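Local coordinates for glycosyl hydrolase family 62 protein (Coprinopsis cinerea, PDB 5B6T) that hydrolyses alpha-L-arabinofuranosidic linkages, probably releasing arabinose side groups from arabinoxylan and related hemicelluloses, at residues 52-57 / 111-116; 85-90 / 172-177; 293-296 / 302-305. One frame throughout, in Å; residues are numbered along the deposited sequence.

How the contacts relate
In this five-bladed beta-propeller, contacts 1 and 2 each join a strand of one blade to a loop of the next, whereas contact 3 closes a loop within a single blade. From the N terminus, the chain runs through strand 49-57 of the first four-stranded blade, and contact 1 closes when the loop 111-116 of the next blade returns to it. Before that closure, strand 82-89 has opened contact 2, which closes at 172-177 in the following blade. The two therefore cross along the chain, and they touch where Ile-112 CD1 lies 4.1 Å from Val-86 CG2. Contact 3 follows in series: it folds one loop between strands 285-290 and 305-311 on itself, its centre about 35 Å from that of contact 2.

Contact 1: residues 52-57 / 111-116; sequences LVYISF and DINNPA
Tyr-54, on strand 49-57, meets Pro-115 and Ile-112 across the seam between two adjoining blades of the beta-propeller. The loop it touches contains an Asx turn, Asn-113 N bonding to Asp-111 OD1, within a type I turn from Asp-111 to Asn-114. The bond from CA to CB heads for that loop, and CG stands anti to the backbone N (chi1 168°), which carries the ring out to the proline. Tyr-54 CG begins the contact, 4.1 Å from Pro-115 CB. Next along one side, Tyr-54 CD2 is 3.6 Å from Pro-115 CB, and Tyr-54 CE2 is 3.9 Å from Pro-115 CG, so the pyrrolidine lies obliquely along that flank. On the other flank CE1 and CZ run near the carbonyl of Ile-112, Tyr-54 CZ coming within 3.7 Å of Ile-112 O. The phenol oxygen is held at two points: it hydrogen-bonds to His-39 ND1, a partner on the adjacent strand 37-46, and to a water in the ring plane, with 2.8 Å between Tyr-54 OH and the water. This second link ties strand to loop, because the amide of Asn-113, turned 86° from the phenol ring, donates to the same water through ND2, also at 2.8 Å.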
loop_
_atom_site.group_PDB
_atom_site.type_symbol
_atom_site.label_atom_id
_atom_site.label_comp_id
_atom_site.label_asym_id
_atom_site.label_seq_id
_atom_site.Cartn_x
_atom_site.Cartn_y
_atom_site.Cartn_z
ATOM N N LEU A 52 -6.742 -3.758 11.777
ATOM C CA LEU A 52 -7.051 -2.776 10.746
ATOM C C LEU A 52 -8.052 -1.766 11.269
ATOM O O LEU A 52 -8.940 -2.093 12.052
ATOM C CB LEU A 52 -7.652 -3.470 9.512
ATOM C CG LEU A 52 -6.762 -4.481 8.775
ATOM C CD1 LEU A 52 -7.521 -5.210 7.663
ATOM C CD2 LEU A 52 -5.531 -3.824 8.169
ATOM N N VAL A 53 -7.908 -0.546 10.769
ATOM C CA VAL A 53 -8.810 0.549 11.124
ATOM C C VAL A 53 -9.278 1.285 9.852
ATOM O O VAL A 53 -8.529 1.391 8.864
ATOM C CB VAL A 53 -8.122 1.482 12.136
ATOM C CG1 VAL A 53 -6.925 2.178 11.533
ATOM C CG2 VAL A 53 -9.123 2.458 12.749
ATOM N N TYR A 54 -10.521 1.779 9.910
ATOM C CA TYR A 54 -11.145 2.572 8.879
ATOM C C TYR A 54 -11.307 3.994 9.415
ATOM O O TYR A 54 -11.730 4.199 10.577
ATOM C CB TYR A 54 -12.506 1.994 8.510
ATOM C CG TYR A 54 -13.376 2.880 7.665
ATOM C CD1 TYR A 54 -13.081 3.089 6.318
ATOM C CD2 TYR A 54 -14.538 3.479 8.171
ATOM C CE1 TYR A 54 -13.873 3.895 5.522
ATOM C CE2 TYR A 54 -15.324 4.296 7.374
ATOM C CZ TYR A 54 -15.009 4.488 6.042
ATOM O OH TYR A 54 -15.807 5.290 5.247
ATOM N N ILE A 55 -10.900 4.957 8.585
ATOM C CA ILE A 55 -10.886 6.367 8.937
ATOM C C ILE A 55 -11.507 7.136 7.781
ATOM O O ILE A 55 -11.134 6.906 6.648
ATOM C CB ILE A 55 -9.440 6.860 9.154
ATOM C CG1 ILE A 55 -8.644 5.890 10.059
ATOM C CG2 ILE A 55 -9.446 8.286 9.714
ATOM C CD1 ILE A 55 -7.147 6.198 10.137
ATOM N N SER A 56 -12.458 8.035 8.040
ATOM C CA SER A 56 -13.046 8.794 6.954
ATOM C C SER A 56 -13.202 10.260 7.352
ATOM O O SER A 56 -13.425 10.579 8.517
ATOM C CB SER A 56 -14.373 8.161 6.508
ATOM O OG SER A 56 -15.003 8.852 5.436
ATOM N N PHE A 57 -13.037 11.127 6.371
ATOM C CA PHE A 57 -13.027 12.574 6.601
ATOM C C PHE A 57 -13.262 13.282 5.269
ATOM O O PHE A 57 -12.947 12.763 4.192
ATOM C CB PHE A 57 -11.688 13.025 7.237
ATOM C CG PHE A 57 -10.468 12.443 6.588
ATOM C CD1 PHE A 57 -9.968 11.223 6.993
ATOM C CD2 PHE A 57 -9.823 13.123 5.557
ATOM C CE1 PHE A 57 -8.864 10.681 6.382
ATOM C CE2 PHE A 57 -8.717 12.588 4.945
ATOM C CZ PHE A 57 -8.233 11.361 5.362
ATOM N N ASP A 111 -20.833 -1.735 0.565
ATOM C CA ASP A 111 -20.890 -0.296 0.906
ATOM C C ASP A 111 -19.673 0.113 1.730
ATOM O O ASP A 111 -19.576 -0.226 2.900
ATOM C CB ASP A 111 -22.184 -0.021 1.684
ATOM C CG ASP A 111 -22.340 1.430 2.091
ATOM O OD1 ASP A 111 -21.597 2.296 1.558
ATOM O OD2 ASP A 111 -23.273 1.662 2.908
ATOM N N ILE A 112 -18.765 0.874 1.105
ATOM C CA ILE A 112 -17.552 1.331 1.785
ATOM C C ILE A 112 -17.863 2.209 2.995
ATOM O O ILE A 112 -17.085 2.264 3.955
ATOM C CB ILE A 112 -16.597 2.057 0.799
ATOM C CG1 ILE A 112 -15.190 2.227 1.414
ATOM C CG2 ILE A 112 -17.159 3.400 0.346
ATOM C CD1 ILE A 112 -14.199 2.761 0.409
ATOM N N ASN A 113 -19.017 2.873 2.966
ATOM C CA ASN A 113 -19.491 3.668 4.107
ATOM C C ASN A 113 -20.014 2.866 5.282
ATOM O O ASN A 113 -20.453 3.447 6.265
ATOM C CB ASN A 113 -20.568 4.667 3.655
ATOM C CG ASN A 113 -19.976 5.870 2.981
ATOM O OD1 ASN A 113 -20.210 6.101 1.808
ATOM N ND2 ASN A 113 -19.213 6.649 3.732
ATOM N N ASN A 114 -19.998 1.529 5.182
ATOM C CA ASN A 114 -20.422 0.670 6.285
ATOM C C ASN A 114 -19.259 -0.159 6.796
ATOM O O ASN A 114 -19.146 -1.335 6.472
ATOM C CB ASN A 114 -21.575 -0.266 5.861
ATOM C CG ASN A 114 -22.130 -1.016 7.031
ATOM O OD1 ASN A 114 -22.084 -0.506 8.165
ATOM N ND2 ASN A 114 -22.615 -2.235 6.806
ATOM N N PRO A 115 -18.416 0.421 7.661
ATOM C CA PRO A 115 -17.270 -0.365 8.103
ATOM C C PRO A 115 -17.671 -1.618 8.886
ATOM O O PRO A 115 -16.930 -2.612 8.896
ATOM C CB PRO A 115 -16.499 0.620 8.977
ATOM C CG PRO A 115 -17.484 1.712 9.341
ATOM C CD PRO A 115 -18.348 1.819 8.120
ATOM N N ALA A 116 -18.844 -1.608 9.505
ATOM C CA ALA A 116 -19.308 -2.785 10.239
ATOM C C ALA A 116 -19.582 -3.989 9.344
ATOM O O ALA A 116 -19.700 -5.118 9.861
ATOM C CB ALA A 116 -20.562 -2.447 11.042
HETATM O O HOH W 1 -17.742 7.158 6.063
#

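Contact 2: residues 85-90 / 172-177; sequences QVFYFA and SNFPNG
Phe-89, Phe-174 and Phe-87 form a buried, wholly apolar aromatic cluster between successive propeller blades, at the place where the end of strand 82-89 meets the loop joining strands 163-170 and 182-186. Phe-174 is the loop residue that makes the close contacts. Its CG is anti to the backbone N (chi1 -179°), which extends the ring from the loop into the seam, and there it lies alongside Phe-89, the two side chains pointing opposite ways. Phe-174 CD2 rides 3.5 Å above the Phe-89 ring plane, over its centre, with Phe-89 CE1 at 3.6 Å. The two planes are 31° apart and their centroids 4.7 Å, an oblique pairing. Further out, Phe-174 CZ meets Phe-87 CZ at 4.0 Å, arriving in the plane of the Phe-87 ring and at its edge. The loop's own chain also meets this ring: after a cis peptide bond, Pro-175 CB lies 4.1 Å above the plane of Phe-174. Around the cluster, Val-146 of strand 142-148 touches both Phe-87 and Phe-174, Cys-153 of strand 152-158, disulfide-bonded to Cys-148, touches Phe-89 and Phe-174, and Tyr-96 of strand 94-100 meets Phe-174 from the other blade.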
loop_
_atom_site.group_PDB
_atom_site.type_symbol
_atom_site.label_atom_id
_atom_site.label_comp_id
_atom_site.label_asym_id
_atom_site.label_seq_id
_atom_site.Cartn_x
_atom_site.Cartn_y
_atom_site.Cartn_z
ATOM N N GLN A 85 -5.634 -3.046 1.221
ATOM C CA GLN A 85 -5.825 -2.417 -0.078
ATOM C C GLN A 85 -7.307 -2.449 -0.362
ATOM O O GLN A 85 -7.875 -3.524 -0.434
ATOM C CB GLN A 85 -5.089 -3.160 -1.200
ATOM C CG GLN A 85 -5.275 -2.469 -2.552
ATOM C CD GLN A 85 -5.056 -3.387 -3.725
ATOM O OE1 GLN A 85 -5.180 -4.599 -3.635
ATOM N NE2 GLN A 85 -4.782 -2.783 -4.866
ATOM N N VAL A 86 -7.928 -1.289 -0.532
ATOM C CA VAL A 86 -9.347 -1.208 -0.864
ATOM C C VAL A 86 -9.575 -0.859 -2.330
ATOM O O VAL A 86 -8.888 -0.004 -2.880
ATOM C CB VAL A 86 -10.108 -0.192 0.051
ATOM C CG1 VAL A 86 -9.655 1.250 -0.175
ATOM C CG2 VAL A 86 -11.621 -0.313 -0.151
ATOM N N PHE A 87 -10.580 -1.466 -2.944
ATOM C CA PHE A 87 -10.975 -1.118 -4.322
ATOM C C PHE A 87 -12.367 -1.662 -4.583
ATOM O O PHE A 87 -12.828 -2.567 -3.882
ATOM C CB PHE A 87 -9.999 -1.653 -5.409
ATOM C CG PHE A 87 -9.792 -3.138 -5.368
ATOM C CD1 PHE A 87 -10.586 -3.989 -6.134
ATOM C CD2 PHE A 87 -8.767 -3.703 -4.610
ATOM C CE1 PHE A 87 -10.417 -5.356 -6.082
ATOM C CE2 PHE A 87 -8.606 -5.086 -4.561
ATOM C CZ PHE A 87 -9.398 -5.894 -5.335
ATOM N N TYR A 88 -13.017 -1.124 -5.602
ATOM C CA TYR A 88 -14.354 -1.549 -5.972
ATOM C C TYR A 88 -14.235 -2.493 -7.131
ATOM O O TYR A 88 -13.723 -2.111 -8.208
ATOM C CB TYR A 88 -15.182 -0.325 -6.367
ATOM C CG TYR A 88 -16.609 -0.594 -6.735
ATOM C CD1 TYR A 88 -17.553 -0.946 -5.767
ATOM C CD2 TYR A 88 -17.036 -0.400 -8.020
ATOM C CE1 TYR A 88 -18.879 -1.165 -6.102
ATOM C CE2 TYR A 88 -18.353 -0.614 -8.369
ATOM C CZ TYR A 88 -19.267 -0.995 -7.410
ATOM O OH TYR A 88 -20.606 -1.153 -7.763
ATOM N N PHE A 89 -14.692 -3.725 -6.945
ATOM C CA PHE A 89 -14.659 -4.719 -8.018
ATOM C C PHE A 89 -15.968 -4.613 -8.773
ATOM O O PHE A 89 -16.994 -5.215 -8.406
ATOM C CB PHE A 89 -14.427 -6.137 -7.498
ATOM C CG PHE A 89 -14.123 -7.118 -8.588
ATOM C CD1 PHE A 89 -12.895 -7.096 -9.216
ATOM C CD2 PHE A 89 -15.083 -8.017 -9.042
ATOM C CE1 PHE A 89 -12.606 -7.953 -10.246
ATOM C CE2 PHE A 89 -14.796 -8.898 -10.071
ATOM C CZ PHE A 89 -13.572 -8.866 -10.679
ATOM N N ALA A 90 -15.941 -3.791 -9.810
ATOM C CA ALA A 90 -17.172 -3.353 -10.477
ATOM C C ALA A 90 -18.033 -4.494 -11.014
ATOM O O ALA A 90 -19.266 -4.429 -10.882
ATOM C CB ALA A 90 -16.832 -2.342 -11.554
ATOM N N SER A 172 -13.483 -12.859 -14.659
ATOM C CA SER A 172 -14.752 -13.501 -14.287
ATOM C C SER A 172 -14.604 -14.416 -13.083
ATOM O O SER A 172 -15.540 -14.540 -12.305
ATOM C CB SER A 172 -15.377 -14.291 -15.465
ATOM O OG SER A 172 -14.446 -15.207 -15.998
ATOM N N ASN A 173 -13.441 -15.038 -12.885
ATOM C CA ASN A 173 -13.283 -15.975 -11.761
ATOM C C ASN A 173 -12.857 -15.336 -10.426
ATOM O O ASN A 173 -13.055 -15.942 -9.376
ATOM C CB ASN A 173 -12.272 -17.065 -12.082
ATOM C CG ASN A 173 -12.823 -18.114 -13.031
ATOM O OD1 ASN A 173 -14.035 -18.314 -13.127
ATOM N ND2 ASN A 173 -11.935 -18.787 -13.733
ATOM N N PHE A 174 -12.269 -14.133 -10.515
ATOM C CA PHE A 174 -11.839 -13.380 -9.329
ATOM C C PHE A 174 -12.963 -13.433 -8.281
ATOM O O PHE A 174 -14.125 -13.203 -8.611
ATOM C CB PHE A 174 -11.470 -11.943 -9.685
ATOM C CG PHE A 174 -10.992 -11.136 -8.506
ATOM C CD1 PHE A 174 -9.659 -11.153 -8.141
ATOM C CD2 PHE A 174 -11.883 -10.387 -7.752
ATOM C CE1 PHE A 174 -9.225 -10.422 -7.023
ATOM C CE2 PHE A 174 -11.452 -9.670 -6.632
ATOM C CZ PHE A 174 -10.122 -9.697 -6.271
ATOM N N PRO A 175 -12.640 -13.706 -7.009
ATOM C CA PRO A 175 -11.333 -13.831 -6.371
ATOM C C PRO A 175 -10.748 -15.249 -6.412
ATOM O O PRO A 175 -9.683 -15.469 -5.826
ATOM C CB PRO A 175 -11.639 -13.472 -4.920
ATOM C CG PRO A 175 -13.011 -14.038 -4.716
ATOM C CD PRO A 175 -13.733 -13.804 -6.011
ATOM N N ASN A 176 -11.409 -16.184 -7.092
ATOM C CA ASN A 176 -10.933 -17.563 -7.163
ATOM C C ASN A 176 -9.997 -17.772 -8.341
ATOM O O ASN A 176 -9.963 -16.964 -9.273
ATOM C CB ASN A 176 -12.143 -18.495 -7.277
ATOM C CG ASN A 176 -13.087 -18.339 -6.096
ATOM O OD1 ASN A 176 -12.674 -18.483 -4.961
ATOM N ND2 ASN A 176 -14.312 -17.966 -6.364
ATOM N N GLY A 177 -9.232 -18.839 -8.279
ATOM C CA GLY A 177 -8.431 -19.299 -9.398
ATOM C C GLY A 177 -7.041 -18.724 -9.561
ATOM O O GLY A 177 -6.399 -18.993 -10.563
#

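Contact 3: residues 293-296 / 302-305; sequences PNSG and LPWK
Ser-295 and Pro-303 meet where the long loop between the antiparallel strands 285-290 and 305-311 folds back on itself, at the surface of the blade that also includes the N-terminal strand 7-9. Walking along 293-296, Pro-293 comes first, its carbonyl oxygen accepting a hydrogen bond from Arg-220 NH2. Asn-294 follows, its backbone N bonded to Asp-292 OD1. Ser-295 then makes the main approach. Its OG lies beside its own backbone N and opposite the carbonyl carbon (chi1 -56°), and it passes 3.4 Å from Pro-303 CG and 3.6 Å from Pro-303 CD. Ser-295 CB adds an apolar touch, 3.8 Å from Pro-303 CD and 4.0 Å from Leu-302 CD2. Gly-296 completes the segment with backbone alone: its O is 3.7 Å from Leu-302 CD2, the one methyl of that leucine that reaches across. The facing segment 302-305 is itself sharply bent, for Pro-303 is the centre of an inverse gamma turn closed by Trp-304 N bonding to Leu-302 O at 2.9 Å. What crosses between the segments is thus van der Waals contact of proline ring carbons and a leucine methyl with the CB and OG of Ser-295 and the carbonyl of Gly-296. Because Ser-295 OG bonds to Asp-292 O, its approach to the CG and CD carbons of Pro-303 is packing and not a polar link.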
loop_
_atom_site.group_PDB
_atom_site.type_symbol
_atom_site.label_atom_id
_atom_site.label_comp_id
_atom_site.label_asym_id
_atom_site.label_seq_id
_atom_site.Cartn_x
_atom_site.Cartn_y
_atom_site.Cartn_z
ATOM N N PRO A 293 12.944 10.500 13.243
ATOM C CA PRO A 293 14.213 9.804 12.921
ATOM C C PRO A 293 15.025 9.369 14.125
ATOM O O PRO A 293 15.963 8.590 13.958
ATOM C CB PRO A 293 14.997 10.831 12.111
ATOM C CG PRO A 293 14.389 12.119 12.434
ATOM C CD PRO A 293 12.935 11.888 12.764
ATOM N N ASN A 294 14.667 9.870 15.314
ATOM C CA ASN A 294 15.268 9.406 16.550
ATOM C C ASN A 294 14.597 8.204 17.172
ATOM O O ASN A 294 15.055 7.713 18.204
ATOM C CB ASN A 294 15.349 10.563 17.537
ATOM C CG ASN A 294 16.256 11.669 17.026
ATOM O OD1 ASN A 294 17.351 11.396 16.523
ATOM N ND2 ASN A 294 15.809 12.915 17.138
ATOM N N SER A 295 13.531 7.710 16.541
ATOM C CA SER A 295 12.823 6.536 17.034
ATOM C C SER A 295 13.675 5.298 16.939
ATOM O O SER A 295 14.360 5.075 15.940
ATOM C CB SER A 295 11.551 6.278 16.213
ATOM O OG SER A 295 10.728 7.401 16.216
ATOM N N GLY A 296 13.617 4.487 17.976
ATOM C CA GLY A 296 14.319 3.219 17.984
ATOM C C GLY A 296 13.529 2.156 18.702
ATOM O O GLY A 296 12.367 2.352 19.068
ATOM N N LEU A 302 7.269 1.028 16.749
ATOM C CA LEU A 302 7.729 2.316 16.221
ATOM C C LEU A 302 6.555 3.274 15.992
ATOM O O LEU A 302 5.473 2.865 15.524
ATOM C CB LEU A 302 8.489 2.142 14.908
ATOM C CG LEU A 302 9.854 1.460 15.000
ATOM C CD1 LEU A 302 10.288 1.079 13.592
ATOM C CD2 LEU A 302 10.904 2.314 15.694
ATOM N N PRO A 303 6.759 4.566 16.271
ATOM C CA PRO A 303 5.641 5.506 16.182
ATOM C C PRO A 303 5.378 6.054 14.776
ATOM O O PRO A 303 5.485 7.250 14.519
ATOM C CB PRO A 303 6.054 6.610 17.172
ATOM C CG PRO A 303 7.534 6.602 17.109
ATOM C CD PRO A 303 7.945 5.177 16.919
ATOM N N TRP A 304 4.946 5.169 13.899
ATOM C CA TRP A 304 4.572 5.569 12.522
ATOM C C TRP A 304 3.324 6.431 12.525
ATOM O O TRP A 304 2.365 6.158 13.251
ATOM C CB TRP A 304 4.326 4.348 11.624
ATOM C CG TRP A 304 5.512 3.477 11.430
ATOM C CD1 TRP A 304 5.799 2.351 12.117
ATOM C CD2 TRP A 304 6.566 3.649 10.476
ATOM N NE1 TRP A 304 6.954 1.789 11.649
ATOM C CE2 TRP A 304 7.455 2.578 10.643
ATOM C CE3 TRP A 304 6.846 4.609 9.507
ATOM C CZ2 TRP A 304 8.627 2.447 9.888
ATOM C CZ3 TRP A 304 7.996 4.468 8.727
ATOM C CH2 TRP A 304 8.880 3.403 8.927
ATOM N N LYS A 305 3.335 7.452 11.663
ATOM C CA LYS A 305 2.187 8.347 11.435
ATOM C C LYS A 305 2.065 8.541 9.934
ATOM O O LYS A 305 3.034 8.364 9.203
ATOM C CB LYS A 305 2.381 9.688 12.165
ATOM C CG LYS A 305 2.611 9.486 13.671
ATOM C CD LYS A 305 2.880 10.765 14.412
ATOM C CE LYS A 305 3.545 10.495 15.741
ATOM N NZ LYS A 305 2.778 9.598 16.668
#